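Local coordinates for protein UDP-galactopyranose mutase (Deinococcus radiodurans, PDB 3HDQ) that probably interconverts UDP-galactopyranose and UDP-galactofuranose, using bound FAD as its cofactor, at residues Glu143-Gln155 against Val162-Lys174. Residues are numbered along the deposited sequence; the frame is centred on the assembly and turned at random.
Sequences EEFFASVAEKVEQ and VVVSKVGRDLYNK
Arg169 grips the carboxylate of Glu151 side-on, NE bonding OE1 at 3.0 Å and NH2 bonding OE2 at 3.0 Å. Both oxygens lie almost in the guanidinium plane, yet the carboxylate is turned 33° from it, and NE meets OE1 from above the carboxylate plane. Glutamate suits the place because its chain, extended beyond CG (chi2 -172°), carries the carboxylate out to the arginine, which folds back at chi2 and chi3 to present its edge. NH1 of Arg169 pairs with Glu160, a second acid partner for the guanidinium. The Glu151 backbone is tied down too: its N gives Val164 O a nearly straight hydrogen bond of 3.1 Å, and its O receives a CA-H...O contact from Ser165. CG2 of Val164 packs against the Glu151 carboxylate carbon. Replacing Glu151 by alanine would probably leave that edge of Arg169 without its mate and open a gap beside Val164 CG2.

The helix 159-184 is kinked here, where the amide of Arg169 has no bond to the preceding turn. Gly168 fits beside Val149 O, where its positive phi is easily adopted and a CB would clash. Val167 CG1 sits over one face of the Phe146 ring, 3.8 Å from its centroid, in a CH-pi contact, while Leu171 CD1 meets the ring edge. Thus the Glu151-Arg169 salt bridge and the Glu151 N to Val164 O bond fasten the chain leaving helix 139-149, while an apolar patch seats that helix (segments 143-149 and 162-174 cross at 84°) across helix 159-184, which runs on to the UDP-binding residues Phe175 and Tyr179.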
# COMPACT_ATOMS: atom_id res chain seq x y z
N GLU A 143 -11.80 33.64 34.25
CA GLU A 143 -12.60 34.45 33.35
C GLU A 143 -12.40 35.93 33.65
O GLU A 143 -12.19 36.76 32.75
CB GLU A 143 -14.08 34.10 33.46
CG GLU A 143 -14.92 34.79 32.42
CD GLU A 143 -16.03 33.91 31.92
OE1 GLU A 143 -16.90 33.51 32.73
OE2 GLU A 143 -16.04 33.59 30.71
N GLU A 144 -12.47 36.27 34.93
CA GLU A 144 -12.29 37.65 35.35
C GLU A 144 -10.86 38.08 35.02
O GLU A 144 -10.63 39.18 34.51
CB GLU A 144 -12.60 37.78 36.84
CG GLU A 144 -13.76 36.87 37.28
CD GLU A 144 -14.25 37.14 38.69
OE1 GLU A 144 -14.94 38.18 38.89
OE2 GLU A 144 -13.98 36.31 39.59
N PHE A 145 -9.91 37.20 35.29
CA PHE A 145 -8.52 37.43 34.92
C PHE A 145 -8.39 37.74 33.43
O PHE A 145 -7.76 38.74 33.06
CB PHE A 145 -7.65 36.23 35.28
CG PHE A 145 -6.23 36.35 34.81
CD1 PHE A 145 -5.31 37.09 35.54
CD2 PHE A 145 -5.82 35.76 33.63
CE1 PHE A 145 -4.01 37.21 35.11
CE2 PHE A 145 -4.52 35.88 33.19
CZ PHE A 145 -3.60 36.61 33.93
N PHE A 146 -8.95 36.89 32.57
CA PHE A 146 -8.91 37.12 31.11
C PHE A 146 -9.51 38.49 30.76
O PHE A 146 -8.92 39.26 29.99
CB PHE A 146 -9.65 36.02 30.34
CG PHE A 146 -8.86 34.74 30.19
CD1 PHE A 146 -7.47 34.75 30.15
CD2 PHE A 146 -9.52 33.52 30.05
CE1 PHE A 146 -6.76 33.57 29.99
CE2 PHE A 146 -8.80 32.33 29.88
CZ PHE A 146 -7.42 32.37 29.86
N ALA A 147 -10.68 38.78 31.33
CA ALA A 147 -11.34 40.07 31.17
C ALA A 147 -10.40 41.23 31.48
O ALA A 147 -10.40 42.25 30.79
CB ALA A 147 -12.58 40.14 32.06
N SER A 148 -9.57 41.06 32.51
CA SER A 148 -8.70 42.13 32.99
C SER A 148 -7.45 42.38 32.13
O SER A 148 -6.80 43.42 32.28
CB SER A 148 -8.28 41.86 34.44
OG SER A 148 -7.08 41.10 34.50
N VAL A 149 -7.08 41.44 31.25
CA VAL A 149 -5.92 41.67 30.39
C VAL A 149 -6.32 41.85 28.93
O VAL A 149 -5.54 42.34 28.11
CB VAL A 149 -4.86 40.54 30.50
CG1 VAL A 149 -4.19 40.55 31.88
CG2 VAL A 149 -5.48 39.19 30.20
N ALA A 150 -7.55 41.47 28.61
CA ALA A 150 -8.03 41.55 27.25
C ALA A 150 -7.97 42.99 26.72
O ALA A 150 -8.16 43.95 27.47
CB ALA A 150 -9.45 40.99 27.15
N GLU A 151 -7.59 43.11 25.47
CA GLU A 151 -7.61 44.36 24.78
C GLU A 151 -8.88 44.39 24.00
O GLU A 151 -9.33 43.41 23.49
CB GLU A 151 -6.47 44.45 23.81
CG GLU A 151 -5.18 44.28 24.42
CD GLU A 151 -4.11 44.57 23.48
OE1 GLU A 151 -2.95 44.44 23.83
OE2 GLU A 151 -4.43 44.92 22.36
N LYS A 152 -9.50 45.54 23.92
CA LYS A 152 -10.63 45.59 23.06
C LYS A 152 -10.32 46.14 21.73
O LYS A 152 -9.37 46.84 21.51
CB LYS A 152 -11.83 46.25 23.68
CG LYS A 152 -13.07 45.55 23.18
CD LYS A 152 -12.66 44.51 22.13
CE LYS A 152 -13.04 43.11 22.49
NZ LYS A 152 -14.03 42.49 21.56
N VAL A 153 -11.19 45.72 20.84
CA VAL A 153 -11.07 45.72 19.43
C VAL A 153 -12.52 45.91 19.11
O VAL A 153 -13.35 45.15 19.53
CB VAL A 153 -10.67 44.33 18.98
CG1 VAL A 153 -10.84 44.16 17.55
CG2 VAL A 153 -9.30 44.01 19.42
N GLU A 154 -12.82 46.95 18.37
CA GLU A 154 -14.19 47.25 18.07
C GLU A 154 -14.78 46.28 17.08
O GLU A 154 -15.94 45.97 17.11
CB GLU A 154 -14.27 48.68 17.60
CG GLU A 154 -14.26 49.67 18.77
CD GLU A 154 -15.30 50.75 18.61
OE1 GLU A 154 -16.21 50.54 17.76
OE2 GLU A 154 -15.21 51.79 19.31
N GLN A 155 -13.90 45.77 16.24
CA GLN A 155 -14.26 44.81 15.24
C GLN A 155 -13.14 43.83 15.10
O GLN A 155 -12.07 44.21 14.74
CB GLN A 155 -14.41 45.51 13.90
CG GLN A 155 -15.83 45.67 13.46
CD GLN A 155 -16.26 44.61 12.51
OE1 GLN A 155 -16.17 44.78 11.30
NE2 GLN A 155 -16.74 43.50 13.03
N VAL A 162 -8.47 38.26 17.31
CA VAL A 162 -9.26 37.22 17.97
C VAL A 162 -8.64 36.77 19.28
O VAL A 162 -9.34 36.44 20.22
CB VAL A 162 -9.51 35.96 17.10
CG1 VAL A 162 -10.96 35.88 16.69
CG2 VAL A 162 -8.59 35.92 15.90
N VAL A 163 -7.31 36.77 19.33
CA VAL A 163 -6.60 36.30 20.51
C VAL A 163 -6.42 37.40 21.55
O VAL A 163 -6.81 37.25 22.70
CB VAL A 163 -5.23 35.71 20.11
CG1 VAL A 163 -4.41 35.35 21.35
CG2 VAL A 163 -5.43 34.51 19.20
N VAL A 164 -5.84 38.51 21.13
CA VAL A 164 -5.52 39.60 22.05
C VAL A 164 -6.78 40.16 22.75
O VAL A 164 -6.70 40.69 23.84
CB VAL A 164 -4.70 40.70 21.34
CG1 VAL A 164 -5.62 41.69 20.60
CG2 VAL A 164 -3.80 41.40 22.31
N SER A 165 -7.94 40.00 22.12
CA SER A 165 -9.19 40.49 22.69
C SER A 165 -9.84 39.51 23.66
O SER A 165 -10.86 39.82 24.28
CB SER A 165 -10.19 40.83 21.56
OG SER A 165 -10.69 39.65 20.95
N LYS A 166 -9.24 38.33 23.79
CA LYS A 166 -9.77 37.31 24.69
C LYS A 166 -8.84 36.98 25.86
O LYS A 166 -9.31 36.78 26.99
CB LYS A 166 -10.13 36.04 23.91
CG LYS A 166 -11.26 36.25 22.92
CD LYS A 166 -11.67 34.97 22.22
CE LYS A 166 -12.64 35.29 21.08
NZ LYS A 166 -13.15 34.07 20.42
N VAL A 167 -7.54 36.91 25.59
CA VAL A 167 -6.58 36.54 26.62
C VAL A 167 -5.42 37.52 26.75
O VAL A 167 -4.47 37.28 27.49
CB VAL A 167 -5.98 35.14 26.36
CG1 VAL A 167 -7.06 34.08 26.42
CG2 VAL A 167 -5.24 35.12 25.02
N GLY A 168 -5.50 38.63 26.03
CA GLY A 168 -4.53 39.69 26.19
C GLY A 168 -3.23 39.48 25.46
O GLY A 168 -3.02 38.49 24.77
N ARG A 169 -2.31 40.41 25.67
CA ARG A 169 -1.11 40.54 24.87
C ARG A 169 0.03 39.59 25.27
O ARG A 169 0.79 39.12 24.42
CB ARG A 169 -0.66 42.01 24.92
CG ARG A 169 0.60 42.32 24.15
CD ARG A 169 0.38 42.30 22.65
NE ARG A 169 -0.81 43.03 22.22
CZ ARG A 169 -1.10 43.26 20.94
NH1 ARG A 169 -0.28 42.81 19.99
NH2 ARG A 169 -2.20 43.92 20.60
N ASP A 170 0.17 39.29 26.55
CA ASP A 170 1.23 38.37 26.98
C ASP A 170 0.97 36.92 26.55
O ASP A 170 1.86 36.23 26.04
CB ASP A 170 1.45 38.44 28.49
CG ASP A 170 2.71 37.73 28.92
OD1 ASP A 170 2.67 36.94 29.89
OD2 ASP A 170 3.75 37.95 28.27
N LEU A 171 -0.25 36.44 26.76
CA LEU A 171 -0.59 35.08 26.38
C LEU A 171 -0.54 34.93 24.87
O LEU A 171 -0.13 33.89 24.34
CB LEU A 171 -1.97 34.71 26.94
CG LEU A 171 -1.94 34.49 28.45
CD1 LEU A 171 -3.35 34.29 28.99
CD2 LEU A 171 -1.02 33.30 28.80
N TYR A 172 -0.93 36.00 24.18
CA TYR A 172 -0.82 36.08 22.73
C TYR A 172 0.63 35.96 22.27
O TYR A 172 0.93 35.23 21.33
CB TYR A 172 -1.43 37.39 22.23
CG TYR A 172 -1.09 37.74 20.79
CD1 TYR A 172 -1.80 37.17 19.74
CD2 TYR A 172 -0.08 38.64 20.49
CE1 TYR A 172 -1.50 37.49 18.43
CE2 TYR A 172 0.22 38.97 19.18
CZ TYR A 172 -0.50 38.38 18.15
OH TYR A 172 -0.22 38.69 16.84
N ASN A 173 1.54 36.68 22.93
CA ASN A 173 2.94 36.63 22.53
C ASN A 173 3.56 35.28 22.84
O ASN A 173 4.49 34.83 22.15
CB ASN A 173 3.77 37.72 23.22
CG ASN A 173 3.40 39.13 22.77
OD1 ASN A 173 2.84 39.35 21.69
ND2 ASN A 173 3.71 40.10 23.61
N LYS A 174 3.05 34.62 23.87
CA LYS A 174 3.64 33.37 24.34
C LYS A 174 3.20 32.12 23.60
O LYS A 174 3.99 31.19 23.43
CB LYS A 174 3.46 33.23 25.86
CG LYS A 174 4.68 33.71 26.61
CD LYS A 174 4.40 34.09 28.05
CE LYS A 174 5.67 34.68 28.66
NZ LYS A 174 5.38 35.72 29.70
O HOH W 1 -3.22 42.63 27.36